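Long-range contact in profilin (PDB 3D9Y), which binds actin monomers and so influences the structure of the cytoskeleton, and is essential for cytokinesis in fission yeast: residues A[75-80]-A[89-94]. Residues are numbered along the deposited sequence; the frame is centred on the assembly and turned at random.
Sequences EGRSIY and ICVATK
Tyr80 lays its ring over the side chain of Ile89, its non-hydrogen-bonded partner in the antiparallel hairpin of strands 78-83 and 86-92. The tyrosine CG stands anti to the carbonyl carbon (chi1 -58°), which brings one ring face to Ile89 CD1, 4.0 Å from the Tyr80 ring centroid in a CH-pi contact, while Ile89 CG2 touches Tyr80 CE1 at 3.6 Å. An isoleucine suits this place: its longer branch carries CD1 over the ring while the short one, CG2, meets CE1. Tyr80 OH and Ser78 OG both hydrogen-bond to Glu116 OE2 of helix 108-125; a tyrosine and a serine fit here because their hydroxyls reach the same carboxylate oxygen.

On the other face Ile79 and Cys90 form the hydrogen-bonded pair, CB to CB 4.2 Å; both apolar side chains pack against Phe51 of helix 41-52, and Cys90 also meets Leu47. Their backbones exchange two bonds, Ile79 N to Cys90 O and Cys90 N to Ile79 O, the first nearly straight at 174°. Ala92 N adds a third, to Arg77 O at 2.9 Å, as the pairing ends.

Arg77, just before the strand, has CG roughly anti to the backbone N (chi1 153°); the bend at chi3 turns the guanidinium so that one face meets Ala92 O, with NH1 3.2 Å from that oxygen but poorly angled for a hydrogen bond. Arg77 NE comes 3.7 Å from Val91 CG1, and the guanidinium makes long, weak ion pairs with Glu116 and Asp120. An alanine here would probably leave Val91 CG1 less covered and both carboxylates without this positive partner. Backbone bonds thus join two central strands of the profilin sheet, one face meeting helix 108-125 through carboxylates and apolar contacts, the other helix 41-52 through apolar packing.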
# COMPACT_ATOMS: atom_id res chain seq x y z
N GLU A 75 -6.37 7.23 -7.75
CA GLU A 75 -7.39 8.18 -7.34
C GLU A 75 -7.01 8.67 -5.92
O GLU A 75 -5.96 8.28 -5.37
CB GLU A 75 -8.79 7.54 -7.33
CG GLU A 75 -8.99 6.31 -8.21
CD GLU A 75 -10.20 5.48 -7.83
OE1 GLU A 75 -10.20 4.84 -6.75
OE2 GLU A 75 -11.16 5.44 -8.63
N GLY A 76 -7.87 9.48 -5.33
CA GLY A 76 -7.57 10.12 -4.05
C GLY A 76 -7.36 9.20 -2.87
O GLY A 76 -6.76 9.60 -1.85
N ARG A 77 -7.88 7.99 -2.96
CA ARG A 77 -7.79 7.02 -1.86
C ARG A 77 -7.01 5.75 -2.22
O ARG A 77 -6.54 5.04 -1.34
CB ARG A 77 -9.20 6.63 -1.41
CG ARG A 77 -9.27 5.26 -0.79
CD ARG A 77 -10.61 4.90 -0.25
NE ARG A 77 -10.44 4.14 0.98
CZ ARG A 77 -10.43 4.68 2.20
NH1 ARG A 77 -10.54 5.99 2.38
NH2 ARG A 77 -10.29 3.89 3.25
N SER A 78 -6.87 5.47 -3.51
CA SER A 78 -6.37 4.17 -3.97
C SER A 78 -5.35 4.35 -5.10
O SER A 78 -5.63 5.06 -6.08
CB SER A 78 -7.55 3.32 -4.47
OG SER A 78 -8.53 3.15 -3.47
N ILE A 79 -4.16 3.76 -4.93
CA ILE A 79 -3.10 3.73 -5.96
C ILE A 79 -2.64 2.28 -6.09
O ILE A 79 -2.15 1.70 -5.12
CB ILE A 79 -1.91 4.61 -5.56
CG1 ILE A 79 -2.33 6.09 -5.58
CG2 ILE A 79 -0.71 4.38 -6.52
CD1 ILE A 79 -1.32 7.03 -4.99
N TYR A 80 -2.87 1.69 -7.25
CA TYR A 80 -2.57 0.27 -7.49
C TYR A 80 -1.54 0.18 -8.61
O TYR A 80 -1.60 0.95 -9.57
CB TYR A 80 -3.78 -0.52 -7.96
CG TYR A 80 -5.03 -0.56 -7.10
CD1 TYR A 80 -5.05 -0.07 -5.79
CD2 TYR A 80 -6.20 -1.08 -7.61
CE1 TYR A 80 -6.22 -0.12 -5.01
CE2 TYR A 80 -7.37 -1.13 -6.85
CZ TYR A 80 -7.37 -0.65 -5.55
OH TYR A 80 -8.53 -0.70 -4.80
N ILE A 89 -0.94 -2.75 -3.84
CA ILE A 89 -2.19 -2.04 -3.52
C ILE A 89 -1.91 -1.06 -2.38
O ILE A 89 -1.51 -1.48 -1.29
CB ILE A 89 -3.24 -3.03 -3.01
CG1 ILE A 89 -3.46 -4.16 -4.02
CG2 ILE A 89 -4.56 -2.29 -2.61
CD1 ILE A 89 -4.04 -3.77 -5.37
N CYS A 90 -2.08 0.22 -2.65
CA CYS A 90 -1.87 1.27 -1.67
C CYS A 90 -3.20 1.99 -1.41
O CYS A 90 -3.84 2.47 -2.33
CB CYS A 90 -0.86 2.28 -2.18
SG CYS A 90 0.73 1.56 -2.65
N VAL A 91 -3.58 2.09 -0.14
CA VAL A 91 -4.88 2.65 0.22
C VAL A 91 -4.71 3.60 1.40
O VAL A 91 -4.18 3.22 2.45
CB VAL A 91 -5.90 1.56 0.55
CG1 VAL A 91 -7.28 2.17 0.76
CG2 VAL A 91 -5.96 0.54 -0.59
N ALA A 92 -5.18 4.83 1.22
CA ALA A 92 -5.05 5.86 2.25
C ALA A 92 -6.25 5.88 3.20
O ALA A 92 -7.41 5.76 2.78
CB ALA A 92 -4.86 7.22 1.59
N THR A 93 -5.97 6.02 4.49
CA THR A 93 -6.99 6.23 5.52
C THR A 93 -6.91 7.70 5.95
O THR A 93 -6.30 8.51 5.25
CB THR A 93 -6.81 5.27 6.73
OG1 THR A 93 -5.61 5.59 7.45
CG2 THR A 93 -6.76 3.83 6.27
N LYS A 94 -7.51 8.06 7.08
CA LYS A 94 -7.44 9.43 7.56
C LYS A 94 -6.00 9.81 7.91
O LYS A 94 -5.53 10.88 7.54
CB LYS A 94 -8.35 9.64 8.77
CG LYS A 94 -8.55 11.09 9.14
CD LYS A 94 -9.49 11.27 10.33
CE LYS A 94 -8.80 11.00 11.65
NZ LYS A 94 -9.68 11.23 12.83